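Side-chain contact in metazoan TIR-STING fusion (Crassostrea gigas, PDB 6WT6), which is a fusion of an N-terminal TIR domain to a STING ligand-binding domain, the pairing of folds found in a branch of the STING family: residues A[307-310]-A[311-315]. Residues are numbered along the deposited sequence; the frame is centred on the assembly and turned at random.
Sequences MRFY and LTLKR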
ATOM      1  N   MET A 307     -11.569   2.914   4.112  1.00 15.27           N
ATOM      2  CA  MET A 307     -12.635   2.275   3.340  1.00 20.32           C
ATOM      3  C   MET A 307     -12.113   1.670   2.040  1.00 23.82           C
ATOM      4  O   MET A 307     -12.647   0.658   1.574  1.00 22.17           O
ATOM      5  CB  MET A 307     -13.763   3.267   3.035  1.00 26.23           C
ATOM      6  CG  MET A 307     -14.535   3.732   4.268  1.00 34.31           C
ATOM      7  SD  MET A 307     -14.786   2.408   5.473  1.00 40.46           S
ATOM      8  CE  MET A 307     -16.044   1.446   4.679  1.00 35.47           C
ATOM      9  N   ARG A 308     -11.092   2.281   1.434  1.00 24.49           N
ATOM     10  CA  ARG A 308     -10.415   1.650   0.309  1.00 26.06           C
ATOM     11  C   ARG A 308      -9.737   0.360   0.745  1.00 24.49           C
ATOM     12  O   ARG A 308      -9.837  -0.665   0.060  1.00 17.57           O
ATOM     13  CB  ARG A 308      -9.399   2.611  -0.306  1.00 27.41           C
ATOM     14  CG  ARG A 308     -10.004   3.713  -1.144  1.00 30.84           C
ATOM     15  CD  ARG A 308      -8.957   4.755  -1.465  1.00 38.43           C
ATOM     16  NE  ARG A 308      -9.445   5.749  -2.412  1.00 46.55           N
ATOM     17  CZ  ARG A 308      -8.778   6.844  -2.749  1.00 49.93           C
ATOM     18  NH1 ARG A 308      -7.590   7.090  -2.210  1.00 57.73           N
ATOM     19  NH2 ARG A 308      -9.298   7.694  -3.623  1.00 48.64           N
ATOM     20  N   PHE A 309      -9.039   0.396   1.885  1.00 21.15           N
ATOM     21  CA  PHE A 309      -8.464  -0.822   2.443  1.00 18.31           C
ATOM     22  C   PHE A 309      -9.544  -1.866   2.694  1.00 22.65           C
ATOM     23  O   PHE A 309      -9.394  -3.038   2.325  1.00 23.91           O
ATOM     24  CB  PHE A 309      -7.714  -0.506   3.739  1.00 14.79           C
ATOM     25  CG  PHE A 309      -7.454  -1.721   4.599  1.00 20.77           C
ATOM     26  CD1 PHE A 309      -6.511  -2.675   4.221  1.00 17.06           C
ATOM     27  CD2 PHE A 309      -8.150  -1.914   5.779  1.00 17.40           C
ATOM     28  CE1 PHE A 309      -6.269  -3.787   5.013  1.00 15.93           C
ATOM     29  CE2 PHE A 309      -7.915  -3.026   6.572  1.00 19.37           C
ATOM     30  CZ  PHE A 309      -6.973  -3.966   6.186  1.00 18.45           C
ATOM     31  N   TYR A 310     -10.642  -1.447   3.325  1.00 23.61           N
ATOM     32  CA  TYR A 310     -11.749  -2.349   3.621  1.00 26.15           C
ATOM     33  C   TYR A 310     -12.296  -2.983   2.350  1.00 26.68           C
ATOM     34  O   TYR A 310     -12.546  -4.193   2.302  1.00 25.95           O
ATOM     35  CB  TYR A 310     -12.834  -1.566   4.368  1.00 33.73           C
ATOM     36  CG  TYR A 310     -14.082  -2.333   4.730  1.00 39.18           C
ATOM     37  CD1 TYR A 310     -14.032  -3.417   5.595  1.00 39.97           C
ATOM     38  CD2 TYR A 310     -15.319  -1.944   4.239  1.00 40.26           C
ATOM     39  CE1 TYR A 310     -15.178  -4.105   5.934  1.00 41.92           C
ATOM     40  CE2 TYR A 310     -16.467  -2.625   4.573  1.00 41.15           C
ATOM     41  CZ  TYR A 310     -16.392  -3.704   5.422  1.00 40.99           C
ATOM     42  OH  TYR A 310     -17.536  -4.387   5.756  1.00 39.50           O
ATOM     43  N   LEU A 311     -12.461  -2.182   1.299  1.00 26.89           N
ATOM     44  CA  LEU A 311     -12.974  -2.693   0.035  1.00 24.75           C
ATOM     45  C   LEU A 311     -11.973  -3.623  -0.647  1.00 26.58           C
ATOM     46  O   LEU A 311     -12.357  -4.663  -1.197  1.00 21.94           O
ATOM     47  CB  LEU A 311     -13.330  -1.518  -0.872  1.00 30.88           C
ATOM     48  CG  LEU A 311     -13.783  -1.785  -2.303  1.00 39.92           C
ATOM     49  CD1 LEU A 311     -14.953  -2.754  -2.319  1.00 45.81           C
ATOM     50  CD2 LEU A 311     -14.161  -0.467  -2.965  1.00 41.91           C
ATOM     51  N   THR A 312     -10.686  -3.265  -0.627  1.00 24.60           N
ATOM     52  CA  THR A 312      -9.688  -4.083  -1.308  1.00 27.07           C
ATOM     53  C   THR A 312      -9.512  -5.429  -0.615  1.00 23.72           C
ATOM     54  O   THR A 312      -9.381  -6.464  -1.279  1.00 22.27           O
ATOM     55  CB  THR A 312      -8.354  -3.342  -1.380  1.00 26.16           C
ATOM     56  OG1 THR A 312      -8.549  -2.059  -1.986  1.00 25.70           O
ATOM     57  CG2 THR A 312      -7.355  -4.138  -2.209  1.00 16.96           C
ATOM     58  N   LEU A 313      -9.506  -5.433   0.719  1.00 21.74           N
ATOM     59  CA  LEU A 313      -9.405  -6.690   1.450  1.00 23.95           C
ATOM     60  C   LEU A 313     -10.586  -7.602   1.134  1.00 28.95           C
ATOM     61  O   LEU A 313     -10.420  -8.819   0.991  1.00 34.26           O
ATOM     62  CB  LEU A 313      -9.314  -6.414   2.953  1.00 19.12           C
ATOM     63  CG  LEU A 313      -9.062  -7.607   3.878  1.00 22.23           C
ATOM     64  CD1 LEU A 313      -7.753  -8.321   3.531  1.00 19.85           C
ATOM     65  CD2 LEU A 313      -9.060  -7.169   5.336  1.00 21.27           C
ATOM     66  N   LYS A 314     -11.784  -7.030   0.996  1.00 26.03           N
ATOM     67  CA  LYS A 314     -12.954  -7.859   0.725  1.00 27.82           C
ATOM     68  C   LYS A 314     -12.950  -8.402  -0.700  1.00 27.43           C
ATOM     69  O   LYS A 314     -13.471  -9.495  -0.942  1.00 27.22           O
ATOM     70  CB  LYS A 314     -14.230  -7.068   1.004  1.00 25.10           C
ATOM     71  CG  LYS A 314     -14.421  -6.759   2.477  1.00 26.08           C
ATOM     72  CD  LYS A 314     -15.512  -5.725   2.704  1.00 32.01           C
ATOM     73  CE  LYS A 314     -16.884  -6.368   2.784  1.00 37.51           C
ATOM     74  NZ  LYS A 314     -17.627  -6.262   1.507  1.00 40.92           N
ATOM     75  N   ARG A 315     -12.373  -7.663  -1.653  1.00 23.79           N
ATOM     76  CA  ARG A 315     -12.250  -8.189  -3.008  1.00 27.94           C
ATOM     77  C   ARG A 315     -11.309  -9.387  -3.043  1.00 30.58           C
ATOM     78  O   ARG A 315     -11.577 -10.381  -3.728  1.00 34.03           O
ATOM     79  CB  ARG A 315     -11.748  -7.103  -3.961  1.00 32.73           C
ATOM     80  CG  ARG A 315     -12.615  -5.862  -4.036  1.00 43.89           C
ATOM     81  CD  ARG A 315     -12.864  -5.469  -5.478  1.00 51.73           C
ATOM     82  NE  ARG A 315     -13.354  -4.102  -5.607  1.00 55.77           N
ATOM     83  CZ  ARG A 315     -12.600  -3.078  -5.991  1.00 60.48           C
ATOM     84  NH1 ARG A 315     -11.321  -3.273  -6.287  1.00 65.86           N
ATOM     85  NH2 ARG A 315     -13.121  -1.863  -6.088  1.00 59.42           N
TER
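K314 crosses one face of the aromatic ring of Y310, one turn earlier in helix 299-319. K314 CD stands over that face, displaced toward the rim, 3.6 Å from the Y310 ring centroid and 16° off the normal, a CH-pi contact. K314 CE runs on toward the phenol end and comes within 3.6 Å of Y310 OH. The ring of Y310 stands out from the helix, and K314 comes up against it from the next turn; the bend at chi3 carries CE toward the hydroxyl, while chi4 turns NZ away from the ring. The two polar ends meet the second subunit there: Y310 OH hydrogen-bonds D79 of that chain, while K314 NZ makes a long, weak ion pair with the same carboxylate.

Apolar packing continues with F309 and L313, which lie side by side and point the same way, F309 CZ and L313 CD2 3.9 Å apart. F309 also packs on F179 of helix 176-204, and L313 on I329 of strand 327-332.

Among the polar contacts, R308 O accepts twice, from T312 N and from T312 OG1, both at 2.8 Å and from opposite faces of the carbonyl plane. The hydroxyl stands beside its own backbone N (chi1 -54°), folded back onto the preceding turn, which gives the hydroxyl of buried T312 a partner within its own helix. L313 N reaches F309 O at 2.9 Å, with an N-H...O angle of 169°; K314 N to Y310 O is longer, 3.2 Å.

These are i to i+4 contacts of an alpha-helix, here one of the STING ligand-binding domain, packed between helix 176-204, strand 327-332 and the second subunit.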